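Pullulanase (Klebsiella oxytoca, PDB 2YOC) hydrolyses the alpha-1,6-glucosidic linkages of pullulan and related dextrins, and probably leaves the cell through a type 2 secretion system. Local coordinates at residues A388-G393 with E571-I576; D395-P400 with M575-K580; T428-L433 with L440-S445; H450-S455 with Q581-N586; D863-E868 with N887-S892. One frame throughout, in Å; residues are numbered along the deposited sequence.

Interaction 1: A388-G393 with E571-I576; sequences ALKPDG and EFRTMI. With SO4 (sulfate ion), chain T.
Arg573 and Pro391 carry this contact, in which the loop 388-393 lies against one flank of the helix 571-576. The close-packed part runs from Leu389 to Pro391. Arg573 holds CG anti to its carbonyl carbon (chi1 -81°) and runs extended from there to NE, which carries the guanidinium past the loop backbone. Its NH1 donates to Leu389 O at 3.1 Å in a nearly straight bond, 169° at the hydrogen. The oxygen sits in the guanidinium plane, while the nitrogen stands well above the plane of the Leu389 carbonyl. Lys390 CG covers one face of the same group, 3.6 Å from Arg573 NH1, and its chain then crosses the arginine obliquely. One residue further on, the Pro391 ring leans on the helix: CD rests 3.7 Å from Arg573 CB, CG faces the backbone N of Thr574, and CB lies 3.8 Å from Thr574 OG1, a hydroxyl bonded to Lys570 O within the helix.

Beyond Pro391 the loop turns outward. Asp392 is exposed, and its backbone N makes a weak, long bond of 3.5 Å to O4 of a sulfate that probably comes from the crystallisation liquor. The Lys390 amine is bonded to Asn385 O and forms a salt bridge with Asp395.

Arg573 NH2 also reaches Leu384 O and Asp656 O, and Tyr657 makes a cation-pi contact with the group. A buried positive charge is thus met by neutral carbonyl oxygens and an aromatic ring, which should help to stabilise the charge and hold the guanidinium plane.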
# COMPACT_ATOMS: atom_id res chain seq x y z
N ALA B 388 32.93 -2.05 -56.56
CA ALA B 388 32.66 -3.43 -56.91
C ALA B 388 31.74 -4.12 -55.89
O ALA B 388 30.98 -5.02 -56.27
CB ALA B 388 33.96 -4.19 -57.02
N LEU B 389 31.78 -3.68 -54.61
CA LEU B 389 30.97 -4.27 -53.53
C LEU B 389 29.70 -3.49 -53.26
O LEU B 389 29.00 -3.74 -52.26
CB LEU B 389 31.82 -4.38 -52.26
CG LEU B 389 33.20 -4.97 -52.42
CD1 LEU B 389 33.91 -5.01 -51.10
CD2 LEU B 389 33.16 -6.37 -53.04
N LYS B 390 29.37 -2.55 -54.14
CA LYS B 390 28.22 -1.69 -53.93
C LYS B 390 27.19 -1.83 -55.02
O LYS B 390 27.54 -1.76 -56.21
CB LYS B 390 28.65 -0.20 -53.83
CG LYS B 390 29.25 0.19 -52.49
CD LYS B 390 29.97 1.56 -52.55
CE LYS B 390 30.91 1.79 -51.37
NZ LYS B 390 31.64 3.09 -51.47
N PRO B 391 25.90 -1.93 -54.63
CA PRO B 391 24.85 -1.90 -55.64
C PRO B 391 24.80 -0.46 -56.17
O PRO B 391 25.31 0.46 -55.53
CB PRO B 391 23.59 -2.28 -54.86
CG PRO B 391 23.86 -1.87 -53.48
CD PRO B 391 25.34 -1.98 -53.26
N ASP B 392 24.25 -0.27 -57.38
CA ASP B 392 24.21 1.04 -58.01
C ASP B 392 23.53 2.09 -57.19
O ASP B 392 22.39 1.90 -56.73
CB ASP B 392 23.61 0.97 -59.42
CG ASP B 392 24.64 1.16 -60.50
OD1 ASP B 392 25.71 0.48 -60.44
OD2 ASP B 392 24.40 1.99 -61.41
N GLY B 393 24.27 3.18 -56.97
CA GLY B 393 23.81 4.34 -56.21
C GLY B 393 23.69 4.07 -54.73
O GLY B 393 22.79 4.62 -54.07
N GLU B 571 25.70 -8.59 -52.04
CA GLU B 571 24.34 -9.13 -51.89
C GLU B 571 23.57 -8.54 -50.70
O GLU B 571 22.42 -8.13 -50.87
CB GLU B 571 24.36 -10.65 -51.83
CG GLU B 571 24.85 -11.28 -53.12
CD GLU B 571 24.49 -12.74 -53.36
OE1 GLU B 571 23.82 -13.36 -52.50
OE2 GLU B 571 24.85 -13.23 -54.45
N PHE B 572 24.22 -8.50 -49.51
CA PHE B 572 23.65 -7.92 -48.28
C PHE B 572 23.26 -6.46 -48.56
O PHE B 572 22.12 -6.08 -48.33
CB PHE B 572 24.69 -7.97 -47.17
CG PHE B 572 24.18 -7.61 -45.81
CD1 PHE B 572 23.92 -6.29 -45.47
CD2 PHE B 572 24.02 -8.58 -44.84
CE1 PHE B 572 23.48 -5.96 -44.19
CE2 PHE B 572 23.61 -8.24 -43.55
CZ PHE B 572 23.33 -6.94 -43.24
N ARG B 573 24.22 -5.65 -49.07
CA ARG B 573 24.01 -4.26 -49.44
C ARG B 573 22.84 -4.14 -50.41
O ARG B 573 21.93 -3.35 -50.18
CB ARG B 573 25.29 -3.65 -50.01
CG ARG B 573 26.26 -3.22 -48.93
CD ARG B 573 27.59 -2.81 -49.53
NE ARG B 573 28.39 -2.00 -48.61
CZ ARG B 573 29.66 -1.70 -48.81
NH1 ARG B 573 30.29 -2.14 -49.89
NH2 ARG B 573 30.33 -0.97 -47.93
N THR B 574 22.79 -5.03 -51.42
CA THR B 574 21.69 -5.10 -52.37
C THR B 574 20.37 -5.26 -51.65
O THR B 574 19.41 -4.57 -51.99
CB THR B 574 21.91 -6.17 -53.42
OG1 THR B 574 23.20 -5.99 -54.03
CG2 THR B 574 20.80 -6.15 -54.48
N MSE B 575 20.32 -6.14 -50.61
CA MSE B 575 19.10 -6.31 -49.81
C MSE B 575 18.76 -5.01 -49.07
O MSE B 575 17.59 -4.62 -49.07
CB MSE B 575 19.23 -7.46 -48.83
CG MSE B 575 18.00 -7.66 -47.99
SE MSE B 575 18.36 -8.79 -46.47
CE MSE B 575 19.99 -7.77 -45.75
N ILE B 576 19.78 -4.32 -48.48
CA ILE B 576 19.54 -3.07 -47.79
C ILE B 576 18.93 -2.05 -48.75
O ILE B 576 17.86 -1.49 -48.45
CB ILE B 576 20.78 -2.52 -47.01
CG1 ILE B 576 21.33 -3.54 -45.95
CG2 ILE B 576 20.49 -1.15 -46.38
CD1 ILE B 576 20.37 -3.91 -44.75
S SO4 T . 24.66 -3.49 -59.73
O1 SO4 T . 24.70 -4.47 -60.85
O2 SO4 T . 25.96 -2.77 -59.69
O3 SO4 T . 24.42 -4.19 -58.48
O4 SO4 T . 23.56 -2.54 -59.92

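Interaction 2: D395-P400 with M575-K580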
# COMPACT_ATOMS: atom_id res chain seq x y z
N ASP B 395 26.06 4.83 -52.50
CA ASP B 395 26.61 6.02 -51.89
C ASP B 395 25.57 7.11 -51.62
O ASP B 395 25.70 7.84 -50.63
CB ASP B 395 27.84 6.52 -52.67
CG ASP B 395 28.89 5.44 -52.87
OD1 ASP B 395 29.76 5.29 -51.97
OD2 ASP B 395 28.81 4.72 -53.89
N ASN B 396 24.50 7.16 -52.43
CA ASN B 396 23.43 8.13 -52.22
C ASN B 396 22.13 7.47 -51.72
O ASN B 396 21.04 7.80 -52.18
CB ASN B 396 23.24 9.04 -53.45
CG ASN B 396 24.50 9.79 -53.87
OD1 ASN B 396 25.13 10.51 -53.08
ND2 ASN B 396 24.90 9.64 -55.13
N LEU B 397 22.25 6.52 -50.79
CA LEU B 397 21.10 5.87 -50.18
C LEU B 397 20.82 6.54 -48.84
O LEU B 397 21.71 6.67 -47.99
CB LEU B 397 21.31 4.36 -49.99
CG LEU B 397 20.14 3.62 -49.34
CD1 LEU B 397 18.94 3.55 -50.27
CD2 LEU B 397 20.54 2.25 -48.85
N THR B 398 19.57 6.98 -48.65
CA THR B 398 19.15 7.64 -47.41
C THR B 398 18.10 6.80 -46.68
O THR B 398 17.42 5.98 -47.29
CB THR B 398 18.60 9.03 -47.68
OG1 THR B 398 17.50 8.94 -48.60
CG2 THR B 398 19.65 10.00 -48.18
N MSE B 399 17.98 7.05 -45.36
CA MSE B 399 17.04 6.45 -44.42
C MSE B 399 15.62 6.91 -44.82
O MSE B 399 15.36 8.12 -44.79
CB MSE B 399 17.40 7.01 -43.05
CG MSE B 399 16.95 6.20 -41.88
SE MSE B 399 17.50 7.11 -40.24
CE MSE B 399 19.47 7.15 -40.45
N PRO B 400 14.72 6.01 -45.25
CA PRO B 400 13.37 6.45 -45.67
C PRO B 400 12.53 7.10 -44.56
O PRO B 400 11.67 7.95 -44.86
CB PRO B 400 12.70 5.17 -46.20
CG PRO B 400 13.47 4.06 -45.61
CD PRO B 400 14.88 4.55 -45.39
N MSE B 575 20.32 -6.14 -50.61
CA MSE B 575 19.10 -6.31 -49.81
C MSE B 575 18.76 -5.01 -49.07
O MSE B 575 17.59 -4.62 -49.07
CB MSE B 575 19.23 -7.46 -48.83
CG MSE B 575 18.00 -7.66 -47.99
SE MSE B 575 18.36 -8.79 -46.47
CE MSE B 575 19.99 -7.77 -45.75
N ILE B 576 19.78 -4.32 -48.48
CA ILE B 576 19.54 -3.07 -47.79
C ILE B 576 18.93 -2.05 -48.75
O ILE B 576 17.86 -1.49 -48.45
CB ILE B 576 20.78 -2.52 -47.01
CG1 ILE B 576 21.33 -3.54 -45.95
CG2 ILE B 576 20.49 -1.15 -46.38
CD1 ILE B 576 20.37 -3.91 -44.75
N GLN B 577 19.53 -1.87 -49.93
CA GLN B 577 18.99 -0.92 -50.90
C GLN B 577 17.52 -1.22 -51.26
O GLN B 577 16.71 -0.30 -51.27
CB GLN B 577 19.86 -0.83 -52.14
CG GLN B 577 19.58 0.41 -52.95
CD GLN B 577 20.62 0.60 -54.00
OE1 GLN B 577 20.75 -0.19 -54.94
NE2 GLN B 577 21.36 1.67 -53.88
N ALA B 578 17.18 -2.50 -51.49
CA ALA B 578 15.83 -2.96 -51.79
C ALA B 578 14.89 -2.60 -50.65
O ALA B 578 13.85 -1.98 -50.90
CB ALA B 578 15.84 -4.47 -52.02
N ILE B 579 15.25 -2.94 -49.39
CA ILE B 579 14.41 -2.63 -48.23
C ILE B 579 14.15 -1.11 -48.13
O ILE B 579 12.99 -0.69 -48.05
CB ILE B 579 14.96 -3.25 -46.90
CG1 ILE B 579 15.11 -4.79 -47.02
CG2 ILE B 579 14.09 -2.86 -45.69
CD1 ILE B 579 15.92 -5.46 -45.92
N LYS B 580 15.20 -0.29 -48.20
CA LYS B 580 15.04 1.15 -48.06
C LYS B 580 14.43 1.90 -49.27
O LYS B 580 13.67 2.85 -49.07
CB LYS B 580 16.36 1.82 -47.63
CG LYS B 580 16.83 1.39 -46.29
CD LYS B 580 18.10 2.10 -45.98
CE LYS B 580 18.61 1.83 -44.60
NZ LYS B 580 19.62 2.83 -44.20
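Leu397 and Pro400 both settle on Lys580, using the aliphatic length of the lysine as an apolar surface. Leu397 puts CD2 3.8 Å from Lys580 CD, and its CD1 touches Lys580 CB; the two side chains cross at about a right angle. The leucine has CG anti to the backbone N (chi1 -180°), pointing at the helix surface, where CD2 also meets Ile576 CG2 at 4.2 Å and CD1 lies over Gln577 CG. Pro400 comes across the lysine further along the loop: its CD is 3.8 Å from Lys580 CG, and its CG sits 3.7 Å from Lys580 O.

What positions the lysine lies one shell out. NZ is held by a salt bridge to Asp660 and a hydrogen bond to Lys658 O, which is consistent with the extended chain along which the loop lies. Gln577 is steadied by its amide NE2, which donates to Asp392 O earlier in the same loop. On the inner side of the helix, Ile576 and Ile579 pack on Val587 of strand 586-591.

Helix 567-582 leads, through the short turn 583-585, into that third strand of the eight-stranded parallel barrel. This is a segment leading into the TIM-type (beta/alpha)8 domain, laid over the outer surface of a barrel helix, as in the alpha-amylase family, to which pullulanases belong.

Interaction 3: T428-L433 with L440-S445; sequences TVPAEL and LTAGDS
Pro430 and Ala442 meet where the puckered proline ring presents its CD corner to Ala442 CB at 4.1 Å; neither segment holds an aromatic ring. The planar group here is the Ala442 carbonyl: Ser445 OG lies in its plane and donates to Ala442 O at 3.0 Å, bridging the turn that ends in Ser445. Val429 fits beside this turn with both branches. CG1, anti to the backbone N, lies 4.2 Å from Ala442 CB, and CG2 packs 3.6 Å from Ser445 CB. Further out, Leu433 CD1 brushes Thr441 OG1, whose own bond goes to Leu438 O.

At the opposite end Thr428 OG1 stands between its backbone N and carbonyl carbon (chi1 54°) and comes over Ser445 CA. That hydroxyl is engaged beyond the contact, with Asp426 OD1 and the backbone N of Asn446. Ala442 itself is the centre of an inverse gamma turn from Thr441 to Gly443; Asp444 then leads on to Ser445.

Ser445 then serves as N-cap of helix 446-457, its OG bonded to the backbone N of Val448. The contact thus draws together the two ends of a short excursion in the loop between helix 419-423 and helix 446-457, and delivers the chain into a capped helix start, the first barrel helix of a (beta/alpha)8 domain.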
# COMPACT_ATOMS: atom_id res chain seq x y z
N THR B 428 6.72 -17.66 -55.64
CA THR B 428 6.85 -16.51 -56.55
C THR B 428 8.25 -15.91 -56.52
O THR B 428 8.55 -15.00 -57.31
CB THR B 428 5.74 -15.49 -56.33
OG1 THR B 428 5.70 -15.11 -54.95
CG2 THR B 428 4.39 -16.00 -56.75
N VAL B 429 9.11 -16.43 -55.61
CA VAL B 429 10.51 -16.03 -55.47
C VAL B 429 11.34 -17.06 -56.25
O VAL B 429 11.25 -18.24 -55.92
CB VAL B 429 10.99 -15.95 -53.99
CG1 VAL B 429 12.44 -15.48 -53.91
CG2 VAL B 429 10.08 -15.06 -53.15
N PRO B 430 12.16 -16.64 -57.27
CA PRO B 430 12.97 -17.62 -58.01
C PRO B 430 13.73 -18.53 -57.07
O PRO B 430 14.31 -18.06 -56.09
CB PRO B 430 13.91 -16.77 -58.86
CG PRO B 430 13.75 -15.36 -58.35
CD PRO B 430 12.38 -15.28 -57.78
N ALA B 431 13.61 -19.84 -57.33
CA ALA B 431 14.18 -20.91 -56.51
C ALA B 431 15.55 -20.62 -55.93
O ALA B 431 15.73 -20.72 -54.71
CB ALA B 431 14.18 -22.21 -57.29
N GLU B 432 16.50 -20.18 -56.78
CA GLU B 432 17.89 -19.89 -56.39
C GLU B 432 18.05 -18.71 -55.40
O GLU B 432 19.11 -18.58 -54.78
CB GLU B 432 18.80 -19.77 -57.63
CG GLU B 432 18.71 -18.47 -58.41
CD GLU B 432 17.43 -18.11 -59.15
OE1 GLU B 432 16.57 -19.00 -59.38
OE2 GLU B 432 17.29 -16.92 -59.49
N LEU B 433 16.99 -17.90 -55.23
CA LEU B 433 16.96 -16.76 -54.33
C LEU B 433 16.18 -17.02 -53.04
O LEU B 433 16.16 -16.17 -52.16
CB LEU B 433 16.40 -15.55 -55.05
CG LEU B 433 17.15 -15.10 -56.29
CD1 LEU B 433 16.76 -13.70 -56.64
CD2 LEU B 433 18.66 -15.17 -56.11
N LEU B 440 14.74 -10.36 -51.39
CA LEU B 440 14.07 -9.08 -51.26
C LEU B 440 14.03 -8.28 -52.58
O LEU B 440 13.27 -7.32 -52.68
CB LEU B 440 14.64 -8.25 -50.11
CG LEU B 440 14.17 -8.56 -48.68
CD1 LEU B 440 12.65 -8.55 -48.54
CD2 LEU B 440 14.82 -9.81 -48.11
N THR B 441 14.77 -8.72 -53.61
CA THR B 441 14.76 -8.04 -54.91
C THR B 441 13.64 -8.58 -55.84
O THR B 441 13.33 -7.95 -56.85
CB THR B 441 16.12 -8.11 -55.57
OG1 THR B 441 16.32 -9.43 -56.08
CG2 THR B 441 17.25 -7.72 -54.63
N ALA B 442 13.05 -9.74 -55.49
CA ALA B 442 11.97 -10.38 -56.25
C ALA B 442 10.71 -9.52 -56.15
O ALA B 442 9.73 -9.93 -55.51
CB ALA B 442 11.71 -11.79 -55.69
N GLY B 443 10.76 -8.34 -56.78
CA GLY B 443 9.69 -7.34 -56.79
C GLY B 443 8.30 -7.89 -57.04
O GLY B 443 7.33 -7.37 -56.49
N ASP B 444 8.22 -8.98 -57.83
CA ASP B 444 6.98 -9.64 -58.19
C ASP B 444 6.79 -10.95 -57.42
O ASP B 444 6.55 -12.00 -58.00
CB ASP B 444 6.91 -9.82 -59.72
CG ASP B 444 7.02 -8.51 -60.50
OD1 ASP B 444 6.18 -7.59 -60.25
OD2 ASP B 444 7.92 -8.40 -61.36
N SER B 445 6.90 -10.88 -56.10
CA SER B 445 6.67 -12.05 -55.26
C SER B 445 5.56 -11.75 -54.25
O SER B 445 5.27 -10.57 -53.99
CB SER B 445 7.95 -12.46 -54.55
OG SER B 445 8.29 -11.60 -53.48

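Interaction 4: H450-S455 with Q581-N586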
# COMPACT_ATOMS: atom_id res chain seq x y z
N HIS B 450 3.82 -8.17 -50.28
CA HIS B 450 3.14 -8.11 -48.99
C HIS B 450 3.82 -7.03 -48.16
O HIS B 450 3.15 -6.07 -47.74
CB HIS B 450 3.19 -9.45 -48.29
CG HIS B 450 2.40 -9.53 -47.03
ND1 HIS B 450 1.01 -9.68 -47.06
CD2 HIS B 450 2.82 -9.59 -45.75
CE1 HIS B 450 0.64 -9.76 -45.79
NE2 HIS B 450 1.69 -9.72 -44.97
N LEU B 451 5.16 -7.12 -48.02
CA LEU B 451 5.95 -6.12 -47.28
C LEU B 451 5.72 -4.74 -47.85
O LEU B 451 5.45 -3.83 -47.08
CB LEU B 451 7.45 -6.47 -47.22
CG LEU B 451 7.82 -7.82 -46.58
CD1 LEU B 451 9.31 -7.92 -46.41
CD2 LEU B 451 7.19 -8.00 -45.22
N LYS B 452 5.71 -4.62 -49.19
CA LYS B 452 5.41 -3.38 -49.92
C LYS B 452 4.07 -2.78 -49.43
O LYS B 452 4.03 -1.60 -49.10
CB LYS B 452 5.37 -3.64 -51.45
CG LYS B 452 6.59 -3.15 -52.23
CD LYS B 452 6.70 -3.79 -53.61
CE LYS B 452 7.98 -3.39 -54.33
NZ LYS B 452 8.28 -4.28 -55.49
N THR B 453 2.99 -3.61 -49.30
CA THR B 453 1.72 -3.08 -48.78
C THR B 453 1.78 -2.74 -47.29
O THR B 453 1.23 -1.71 -46.90
CB THR B 453 0.45 -3.84 -49.22
OG1 THR B 453 0.17 -4.87 -48.30
CG2 THR B 453 0.49 -4.35 -50.65
N LEU B 454 2.46 -3.58 -46.47
CA LEU B 454 2.60 -3.31 -45.04
C LEU B 454 3.32 -1.96 -44.82
O LEU B 454 2.88 -1.15 -44.00
CB LEU B 454 3.32 -4.44 -44.32
CG LEU B 454 2.56 -5.79 -44.22
CD1 LEU B 454 3.48 -6.91 -43.80
CD2 LEU B 454 1.36 -5.71 -43.27
N SER B 455 4.35 -1.68 -45.66
CA SER B 455 5.13 -0.45 -45.62
C SER B 455 4.27 0.74 -45.93
O SER B 455 4.49 1.83 -45.39
CB SER B 455 6.27 -0.50 -46.62
OG SER B 455 7.08 0.66 -46.48
N GLN B 581 14.80 1.52 -50.49
CA GLN B 581 14.38 2.21 -51.70
C GLN B 581 13.11 1.62 -52.32
O GLN B 581 12.17 2.35 -52.61
CB GLN B 581 15.51 2.15 -52.71
CG GLN B 581 15.88 3.45 -53.36
CD GLN B 581 17.20 3.27 -54.07
OE1 GLN B 581 17.35 2.41 -54.96
NE2 GLN B 581 18.20 4.05 -53.65
N ASP B 582 13.11 0.32 -52.54
CA ASP B 582 12.01 -0.40 -53.18
C ASP B 582 10.87 -0.75 -52.22
O ASP B 582 9.71 -0.81 -52.65
CB ASP B 582 12.56 -1.64 -53.93
CG ASP B 582 13.86 -1.43 -54.74
OD1 ASP B 582 14.23 -0.24 -54.98
OD2 ASP B 582 14.51 -2.43 -55.11
N LEU B 583 11.17 -0.97 -50.92
CA LEU B 583 10.14 -1.25 -49.92
C LEU B 583 9.91 -0.05 -49.00
O LEU B 583 8.93 -0.05 -48.25
CB LEU B 583 10.42 -2.50 -49.06
CG LEU B 583 10.82 -3.81 -49.69
CD1 LEU B 583 10.67 -4.92 -48.67
CD2 LEU B 583 9.95 -4.16 -50.85
N GLY B 584 10.81 0.94 -49.03
CA GLY B 584 10.72 2.17 -48.24
C GLY B 584 10.58 2.05 -46.73
O GLY B 584 9.74 2.72 -46.12
N MSE B 585 11.42 1.19 -46.14
CA MSE B 585 11.48 0.93 -44.70
C MSE B 585 12.92 1.00 -44.21
O MSE B 585 13.85 0.64 -44.95
CB MSE B 585 10.91 -0.46 -44.41
CG MSE B 585 9.39 -0.49 -44.36
SE MSE B 585 8.66 -2.25 -43.88
CE MSE B 585 9.06 -3.24 -45.53
N ASN B 586 13.11 1.45 -42.97
CA ASN B 586 14.44 1.50 -42.34
C ASN B 586 14.88 0.06 -41.96
O ASN B 586 14.06 -0.86 -42.04
CB ASN B 586 14.38 2.34 -41.08
CG ASN B 586 14.28 3.81 -41.28
OD1 ASN B 586 13.90 4.29 -42.35
ND2 ASN B 586 14.59 4.55 -40.23
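Ser455 OG donates to Leu583 O at 2.7 Å, the shortest polar bond of this contact, nearly in line with the carbonyl, the C=O...OG angle being 163°. OG stands anti to its own backbone N (chi1 -175°), directed out of the helix 450-455 towards the chain that leaves helix 567-582. That chain turns at Gly584, the first residue to abandon helical angles, with positive phi, and Met585 follows with its CG beside the serine hydroxyl.

Next to the serine, around Leu583, the packing is apolar. Leu583 divides its two methyls between two neighbours: CD1 lies 3.9 Å from Leu451 CB, and CD2 lies 3.8 Å from Lys452 CG. The selenomethionine Met585 bends at chi3 (-71°), which brings CE back to within 4.0 Å of Leu451 CB.

The two helices are the first and second of the (beta/alpha)8 barrel, and they meet where the second is about to hand over to strand 586-591. Leu451 also rests on His415 of strand 413-417 and Met585 on Val462 of strand 461-464, so the seam between the helices lies on the outer wall of the barrel.

Towards the surface, Lys452 crosses Leu583 at about a right angle and runs extended beyond CG, its CE passing 3.5 Å from Asp582 O. Its NZ makes a weak hydrogen bond to Gly443 O, while the carboxylate oxygen Asp582 OD2 stays 6.5 Å from Lys452 NZ.

Interaction 5: D863-E868 with N887-S892; sequences DQQGSE and NRVDYS
In Gln865 chi2 (-149°) sets CD, and in Tyr891 chi1 (-75°) sets CG anti to the carbonyl carbon; the amide and the phenol then meet. Gln865 NE2 donates to Tyr891 OH across 3.3 Å, a weak bond. The amide reaches the ring at its edge and close to its plane, with the two flat groups only 17° from coplanar; Gln865 CG also touches Tyr891 OH at 3.4 Å. Val889 comes in beside the same amide, its CG2 4.1 Å from Gln865 NE2, and its CG1 lies near Gly866 CA.

Gln865 and Gly866 are the central residues of a type II beta turn from Gln864 to Ser867, just where strand 860-864, the eighth and last of the (beta/alpha)8 barrel, leaves the sheet. Gly866 takes the positive phi that such a turn needs at its third position.

Near the CE1 side of the ring, Glu868 crosses the tyrosine at about a right angle, with OE2 a loose 4.2 Å from Tyr891 CE1. This carboxylate is bonded chiefly to His450 NE2, whose ring also meets that of Tyr891. In the loop 887-892, Asp890 OD1 takes both the backbone N and OG of Ser892, an Asx turn with Tyr891 at its middle.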
# COMPACT_ATOMS: atom_id res chain seq x y z
N ASP B 863 6.63 -5.95 -33.49
CA ASP B 863 5.87 -7.14 -33.75
C ASP B 863 6.64 -8.14 -34.61
O ASP B 863 7.49 -7.76 -35.44
CB ASP B 863 4.52 -6.81 -34.40
CG ASP B 863 3.60 -8.01 -34.53
OD1 ASP B 863 3.66 -8.94 -33.64
OD2 ASP B 863 2.82 -8.04 -35.51
N GLN B 864 6.30 -9.43 -34.42
CA GLN B 864 6.87 -10.56 -35.13
C GLN B 864 6.33 -10.60 -36.55
O GLN B 864 5.13 -10.41 -36.78
CB GLN B 864 6.48 -11.83 -34.38
CG GLN B 864 7.12 -13.06 -34.98
CD GLN B 864 6.66 -14.32 -34.33
OE1 GLN B 864 5.52 -14.44 -33.85
NE2 GLN B 864 7.53 -15.32 -34.35
N GLN B 865 7.21 -10.91 -37.51
CA GLN B 865 6.78 -11.13 -38.89
C GLN B 865 5.77 -12.29 -38.84
O GLN B 865 6.02 -13.29 -38.17
CB GLN B 865 7.99 -11.48 -39.77
CG GLN B 865 7.71 -12.43 -40.93
CD GLN B 865 8.88 -13.31 -41.29
OE1 GLN B 865 9.81 -13.54 -40.50
NE2 GLN B 865 8.82 -13.86 -42.48
N GLY B 866 4.63 -12.10 -39.50
CA GLY B 866 3.56 -13.10 -39.62
C GLY B 866 2.34 -12.88 -38.76
O GLY B 866 1.33 -13.54 -38.98
N SER B 867 2.39 -11.97 -37.75
CA SER B 867 1.25 -11.71 -36.86
C SER B 867 0.01 -11.22 -37.60
O SER B 867 -1.11 -11.56 -37.20
CB SER B 867 1.62 -10.77 -35.72
OG SER B 867 2.70 -11.33 -35.00
N GLU B 868 0.25 -10.52 -38.73
CA GLU B 868 -0.76 -10.01 -39.67
C GLU B 868 -1.42 -11.17 -40.45
O GLU B 868 -2.41 -10.94 -41.15
CB GLU B 868 -0.11 -8.99 -40.64
CG GLU B 868 0.72 -9.58 -41.79
CD GLU B 868 2.10 -10.13 -41.48
OE1 GLU B 868 2.51 -10.09 -40.30
OE2 GLU B 868 2.80 -10.56 -42.43
N ASN B 887 8.48 -22.98 -38.53
CA ASN B 887 8.64 -21.54 -38.70
C ASN B 887 8.12 -21.03 -40.05
O ASN B 887 8.51 -19.96 -40.51
CB ASN B 887 10.11 -21.19 -38.53
CG ASN B 887 10.56 -21.23 -37.11
OD1 ASN B 887 10.47 -20.24 -36.38
ND2 ASN B 887 11.14 -22.35 -36.73
N ARG B 888 7.22 -21.79 -40.65
CA ARG B 888 6.64 -21.49 -41.95
C ARG B 888 5.68 -20.32 -41.91
O ARG B 888 4.80 -20.26 -41.05
CB ARG B 888 5.94 -22.75 -42.49
CG ARG B 888 5.21 -22.56 -43.79
CD ARG B 888 4.56 -23.84 -44.23
NE ARG B 888 3.75 -23.61 -45.41
CZ ARG B 888 2.43 -23.45 -45.40
NH1 ARG B 888 1.76 -23.52 -44.25
NH2 ARG B 888 1.77 -23.23 -46.53
N VAL B 889 5.88 -19.38 -42.86
CA VAL B 889 5.01 -18.23 -43.08
C VAL B 889 4.48 -18.31 -44.53
O VAL B 889 5.23 -18.02 -45.47
CB VAL B 889 5.67 -16.86 -42.77
CG1 VAL B 889 4.66 -15.72 -42.95
CG2 VAL B 889 6.21 -16.84 -41.36
N ASP B 890 3.23 -18.75 -44.70
CA ASP B 890 2.64 -18.89 -46.03
C ASP B 890 2.25 -17.55 -46.70
O ASP B 890 1.16 -17.04 -46.46
CB ASP B 890 1.45 -19.86 -46.00
CG ASP B 890 0.84 -20.11 -47.36
OD1 ASP B 890 1.47 -19.73 -48.38
OD2 ASP B 890 -0.26 -20.69 -47.41
N TYR B 891 3.11 -17.02 -47.59
CA TYR B 891 2.78 -15.76 -48.26
C TYR B 891 1.75 -15.88 -49.39
O TYR B 891 1.31 -14.87 -49.95
CB TYR B 891 4.03 -14.90 -48.60
CG TYR B 891 4.63 -14.21 -47.39
CD1 TYR B 891 4.04 -13.07 -46.84
CD2 TYR B 891 5.79 -14.70 -46.79
CE1 TYR B 891 4.56 -12.46 -45.70
CE2 TYR B 891 6.33 -14.09 -45.65
CZ TYR B 891 5.71 -12.98 -45.10
OH TYR B 891 6.23 -12.38 -43.97
N SER B 892 1.30 -17.13 -49.68
CA SER B 892 0.25 -17.42 -50.67
C SER B 892 -1.13 -17.47 -49.98
O SER B 892 -2.15 -17.74 -50.63
CB SER B 892 0.55 -18.73 -51.41
OG SER B 892 -0.05 -19.86 -50.78

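In the fold
From the N terminus, the loop after strand 379-380 comes first. Interactions 1 and 2 lay it in succession along helix 567-582, closing long loops of some 175 residues that end on the same helix. Interaction 3 is a short closure nested inside both, before helix 446-457. Interaction 4 starts on that helix and ends just beyond helix 567-582, so it crosses interactions 1 and 2 and follows interaction 3 in series. Leu440 packs against Met575, Leu451 and Leu583, linking interaction 3 to its neighbours. Interaction 5 closes last, after the eighth barrel strand, yet returns to the first barrel helix at His450, which ties the end of the barrel to its beginning.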